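Long-range contact in seryl-tRNA synthetase (Pyrococcus horikoshii, PDB 2DQ0), which catalyses the ATP-dependent attachment of serine to tRNA(Ser), and probably also to tRNA(Sec), working as a homodimeric class-II synthetase: residues Glu191-Phe202 with Val433-Ile443. Sequence-based numbering, arbitrary orientation.
Sequences EIVILDLALIRF and VLWKYTGFKEI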
loop_
_atom_site.group_PDB
_atom_site.type_symbol
_atom_site.label_atom_id
_atom_site.label_comp_id
_atom_site.label_asym_id
_atom_site.label_seq_id
_atom_site.Cartn_x
_atom_site.Cartn_y
_atom_site.Cartn_z
ATOM N N GLU A 191 15.707 -3.646 15.117
ATOM C CA GLU A 191 15.177 -2.637 15.998
ATOM C C GLU A 191 14.569 -1.457 15.266
ATOM O O GLU A 191 13.659 -0.811 15.784
ATOM C CB GLU A 191 16.232 -2.207 17.025
ATOM C CG GLU A 191 17.642 -2.381 16.531
ATOM C CD GLU A 191 18.205 -3.763 16.783
ATOM O OE1 GLU A 191 18.734 -4.359 15.826
ATOM O OE2 GLU A 191 18.146 -4.244 17.931
ATOM N N ILE A 192 15.007 -1.199 14.040
ATOM C CA ILE A 192 14.430 -0.083 13.304
ATOM C C ILE A 192 12.954 -0.368 12.969
ATOM O O ILE A 192 12.149 0.554 12.846
ATOM C CB ILE A 192 15.217 0.195 12.015
ATOM C CG1 ILE A 192 16.671 0.539 12.363
ATOM C CG2 ILE A 192 14.556 1.341 11.249
ATOM C CD1 ILE A 192 16.824 1.810 13.246
ATOM N N VAL A 193 12.600 -1.645 12.816
ATOM C CA VAL A 193 11.210 -1.992 12.537
ATOM C C VAL A 193 10.399 -1.710 13.797
ATOM O O VAL A 193 9.295 -1.164 13.727
ATOM C CB VAL A 193 11.048 -3.484 12.134
ATOM C CG1 VAL A 193 9.580 -3.835 12.014
ATOM C CG2 VAL A 193 11.735 -3.743 10.798
ATOM N N ILE A 194 10.948 -2.068 14.958
ATOM C CA ILE A 194 10.243 -1.807 16.201
ATOM C C ILE A 194 10.126 -0.302 16.418
ATOM O O ILE A 194 9.100 0.192 16.879
ATOM C CB ILE A 194 10.951 -2.460 17.426
ATOM C CG1 ILE A 194 10.343 -3.832 17.737
ATOM C CG2 ILE A 194 10.693 -1.641 18.670
ATOM C CD1 ILE A 194 10.220 -4.739 16.573
ATOM N N LEU A 195 11.182 0.426 16.078
ATOM C CA LEU A 195 11.177 1.874 16.246
ATOM C C LEU A 195 10.084 2.548 15.393
ATOM O O LEU A 195 9.411 3.487 15.839
ATOM C CB LEU A 195 12.562 2.443 15.893
ATOM C CG LEU A 195 12.668 3.954 16.020
ATOM C CD1 LEU A 195 12.351 4.371 17.453
ATOM C CD2 LEU A 195 14.045 4.390 15.623
ATOM N N ASP A 196 9.927 2.055 14.164
ATOM C CA ASP A 196 8.944 2.564 13.228
ATOM C C ASP A 196 7.561 2.373 13.850
ATOM O O ASP A 196 6.807 3.347 13.992
ATOM C CB ASP A 196 9.047 1.800 11.902
ATOM C CG ASP A 196 8.107 2.334 10.823
ATOM O OD1 ASP A 196 8.560 2.507 9.680
ATOM O OD2 ASP A 196 6.915 2.566 11.089
ATOM N N LEU A 197 7.229 1.135 14.224
ATOM C CA LEU A 197 5.928 0.889 14.842
ATOM C C LEU A 197 5.729 1.697 16.111
ATOM O O LEU A 197 4.632 2.204 16.355
ATOM C CB LEU A 197 5.720 -0.578 15.193
ATOM C CG LEU A 197 5.706 -1.597 14.055
ATOM C CD1 LEU A 197 5.117 -2.882 14.631
ATOM C CD2 LEU A 197 4.885 -1.099 12.832
ATOM N N ALA A 198 6.785 1.807 16.912
ATOM C CA ALA A 198 6.721 2.553 18.162
ATOM C C ALA A 198 6.335 3.999 17.909
ATOM O O ALA A 198 5.485 4.549 18.619
ATOM C CB ALA A 198 8.062 2.481 18.892
ATOM N N LEU A 199 6.947 4.605 16.890
ATOM C CA LEU A 199 6.656 5.994 16.543
ATOM C C LEU A 199 5.181 6.202 16.160
ATOM O O LEU A 199 4.593 7.217 16.506
ATOM C CB LEU A 199 7.599 6.455 15.418
ATOM C CG LEU A 199 9.010 6.860 15.879
ATOM C CD1 LEU A 199 9.991 7.031 14.700
ATOM C CD2 LEU A 199 8.887 8.159 16.634
ATOM N N ILE A 200 4.593 5.230 15.463
ATOM C CA ILE A 200 3.194 5.262 15.076
ATOM C C ILE A 200 2.315 5.260 16.355
ATOM O O ILE A 200 1.479 6.141 16.534
ATOM C CB ILE A 200 2.851 4.026 14.190
ATOM C CG1 ILE A 200 3.439 4.208 12.794
ATOM C CG2 ILE A 200 1.318 3.817 14.078
ATOM C CD1 ILE A 200 3.305 2.943 11.919
ATOM N N ARG A 201 2.508 4.274 17.231
ATOM C CA ARG A 201 1.748 4.182 18.473
ATOM C C ARG A 201 1.860 5.431 19.343
ATOM O O ARG A 201 0.859 5.924 19.859
ATOM C CB ARG A 201 2.179 2.965 19.301
ATOM C CG ARG A 201 1.438 1.674 18.966
ATOM C CD ARG A 201 -0.086 1.871 18.853
ATOM N NE ARG A 201 -0.776 2.281 20.083
ATOM C CZ ARG A 201 -1.199 1.443 21.031
ATOM N NH1 ARG A 201 -1.824 1.921 22.099
ATOM N NH2 ARG A 201 -0.992 0.130 20.919
ATOM N N PHE A 202 3.076 5.937 19.511
ATOM C CA PHE A 202 3.293 7.148 20.292
ATOM C C PHE A 202 2.447 8.294 19.711
ATOM O O PHE A 202 1.611 8.871 20.405
ATOM C CB PHE A 202 4.781 7.494 20.271
ATOM C CG PHE A 202 5.102 8.858 20.772
ATOM C CD1 PHE A 202 4.829 9.218 22.083
ATOM C CD2 PHE A 202 5.703 9.790 19.929
ATOM C CE1 PHE A 202 5.153 10.495 22.547
ATOM C CE2 PHE A 202 6.034 11.073 20.383
ATOM C CZ PHE A 202 5.760 11.426 21.688
ATOM N N VAL A 433 10.697 8.763 26.166
ATOM C CA VAL A 433 9.275 8.678 25.896
ATOM C C VAL A 433 8.889 7.437 25.099
ATOM O O VAL A 433 7.762 6.959 25.232
ATOM C CB VAL A 433 8.772 9.896 25.095
ATOM C CG1 VAL A 433 7.266 10.032 25.258
ATOM C CG2 VAL A 433 9.496 11.147 25.546
ATOM N N LEU A 434 9.801 6.928 24.268
ATOM C CA LEU A 434 9.502 5.746 23.451
ATOM C C LEU A 434 9.837 4.405 24.101
ATOM O O LEU A 434 9.419 3.357 23.603
ATOM C CB LEU A 434 10.209 5.823 22.084
ATOM C CG LEU A 434 9.899 7.025 21.190
ATOM C CD1 LEU A 434 10.804 7.057 19.996
ATOM C CD2 LEU A 434 8.447 6.972 20.764
ATOM N N TRP A 435 10.581 4.425 25.203
ATOM C CA TRP A 435 10.964 3.182 25.887
ATOM C C TRP A 435 9.782 2.238 26.181
ATOM O O TRP A 435 9.919 1.011 26.095
ATOM C CB TRP A 435 11.688 3.489 27.199
ATOM C CG TRP A 435 13.013 4.187 27.067
ATOM C CD1 TRP A 435 13.666 4.515 25.914
ATOM C CD2 TRP A 435 13.847 4.633 28.137
ATOM N NE1 TRP A 435 14.857 5.137 26.198
ATOM C CE2 TRP A 435 14.995 5.222 27.556
ATOM C CE3 TRP A 435 13.737 4.594 29.532
ATOM C CZ2 TRP A 435 16.027 5.766 28.324
ATOM C CZ3 TRP A 435 14.759 5.136 30.295
ATOM C CH2 TRP A 435 15.892 5.716 29.690
ATOM N N LYS A 436 8.625 2.797 26.535
ATOM C CA LYS A 436 7.479 1.956 26.821
ATOM C C LYS A 436 7.018 1.257 25.547
ATOM O O LYS A 436 6.437 0.169 25.603
ATOM C CB LYS A 436 6.330 2.758 27.453
ATOM C CG LYS A 436 5.778 3.918 26.633
ATOM C CD LYS A 436 4.725 4.663 27.461
ATOM C CE LYS A 436 4.285 5.999 26.851
ATOM N NZ LYS A 436 5.208 7.152 27.139
ATOM N N TYR A 437 7.316 1.852 24.393
ATOM C CA TYR A 437 6.900 1.251 23.127
ATOM C C TYR A 437 7.920 0.320 22.489
ATOM O O TYR A 437 7.539 -0.674 21.865
ATOM C CB TYR A 437 6.545 2.330 22.110
ATOM C CG TYR A 437 5.448 3.261 22.539
ATOM C CD1 TYR A 437 5.744 4.539 22.991
ATOM C CD2 TYR A 437 4.105 2.877 22.460
ATOM C CE1 TYR A 437 4.729 5.428 23.356
ATOM C CE2 TYR A 437 3.078 3.764 22.821
ATOM C CZ TYR A 437 3.401 5.038 23.265
ATOM O OH TYR A 437 2.415 5.939 23.593
ATOM N N THR A 438 9.206 0.642 22.641
ATOM C CA THR A 438 10.279 -0.154 22.041
ATOM C C THR A 438 10.834 -1.301 22.867
ATOM O O THR A 438 11.137 -2.367 22.333
ATOM C CB THR A 438 11.497 0.724 21.677
ATOM O OG1 THR A 438 11.969 1.396 22.854
ATOM C CG2 THR A 438 11.129 1.730 20.615
ATOM N N GLY A 439 11.000 -1.063 24.161
ATOM C CA GLY A 439 11.575 -2.067 25.025
ATOM C C GLY A 439 12.998 -1.618 25.267
ATOM O O GLY A 439 13.349 -1.164 26.357
ATOM N N PHE A 440 13.814 -1.702 24.232
ATOM C CA PHE A 440 15.206 -1.312 24.316
ATOM C C PHE A 440 15.363 0.201 24.486
ATOM O O PHE A 440 14.496 0.952 24.091
ATOM C CB PHE A 440 15.904 -1.791 23.061
ATOM C CG PHE A 440 15.279 -1.282 21.787
ATOM C CD1 PHE A 440 15.636 -0.038 21.264
ATOM C CD2 PHE A 440 14.376 -2.074 21.076
ATOM C CE1 PHE A 440 15.104 0.394 20.044
ATOM C CE2 PHE A 440 13.838 -1.648 19.852
ATOM C CZ PHE A 440 14.197 -0.418 19.330
ATOM N N LYS A 441 16.473 0.646 25.073
ATOM C CA LYS A 441 16.695 2.082 25.288
ATOM C C LYS A 441 17.694 2.677 24.304
ATOM O O LYS A 441 17.800 3.893 24.163
ATOM C CB LYS A 441 17.184 2.338 26.711
ATOM C CG LYS A 441 16.198 1.927 27.804
ATOM C CD LYS A 441 16.701 2.341 29.171
ATOM C CE LYS A 441 15.808 1.807 30.268
ATOM N NZ LYS A 441 15.682 0.330 30.192
ATOM N N GLU A 442 18.424 1.816 23.612
ATOM C CA GLU A 442 19.386 2.285 22.637
ATOM C C GLU A 442 19.590 1.198 21.595
ATOM O O GLU A 442 19.136 0.064 21.763
ATOM C CB GLU A 442 20.718 2.582 23.321
ATOM C CG GLU A 442 21.225 1.436 24.200
ATOM C CD GLU A 442 22.636 1.670 24.725
ATOM O OE1 GLU A 442 22.923 2.802 25.201
ATOM O OE2 GLU A 442 23.453 0.717 24.672
ATOM N N ILE A 443 20.257 1.547 20.504
ATOM C CA ILE A 443 20.539 0.564 19.477
ATOM C C ILE A 443 22.041 0.582 19.287
ATOM O O ILE A 443 22.614 1.613 18.960
ATOM C CB ILE A 443 19.832 0.882 18.134
ATOM C CG1 ILE A 443 18.320 1.055 18.368
ATOM C CG2 ILE A 443 20.098 -0.268 17.147
ATOM C CD1 ILE A 443 17.558 1.583 17.186
#
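Ala198 leaves a shallow dip in one side of helix 190-209, and Tyr437 and Thr438 of the short helix 435-438 settle into it: Ala198 CB lies 3.6 Å from Tyr437 CB and equally close to Thr438 CG2. A methyl suits this place because Ala198 CA and Tyr437 CA are 5.1 Å apart, which leaves little depth for a larger side chain. From that hollow the Tyr437 ring runs along the helix, one face over Ala198 O and Phe202 N, with Arg201 CB approaching obliquely, 3.7 Å from Tyr437 CD2. Its hydroxyl bonds to Asp205, so the ring is fixed at its far end too. A serine in place of Tyr437 would probably leave a gap against Arg201 and Phe202 and deprive Asp205 of its hydroxyl partner.

Leu434 is the next bump. With CG anti to its carbonyl carbon (chi1 -58°), its fork parts over the helix: CD2 meets Phe202 CB at 3.7 Å, while CD1 reaches Leu195 and Leu199. Val433 CG1 approaches the Phe202 ring obliquely, 3.5 Å from CE1.

Gly439 leaves the helix with positive phi, where a CB would jam against the preceding carbonyl O. Beyond it, Phe440 places CE2 3.4 Å from Ile194 CG2. Thr438 CB lies over the centre of one face of this ring, and Thr438 OG1 bonds to Phe440 O, pinning the turn. Ile443 lies against the first turn of helix 190-209, CG2 against the aliphatic part of Glu191 and CD1 against Ile192 CD1.

Apolar packing thus fastens the C-terminal segment to helix 190-209, which with strand 213-216 is consistent with motif 1, the dimer-interface motif of class-II synthetases; here Tyr437 O accepts a hydrogen bond from Arg201 of the second subunit.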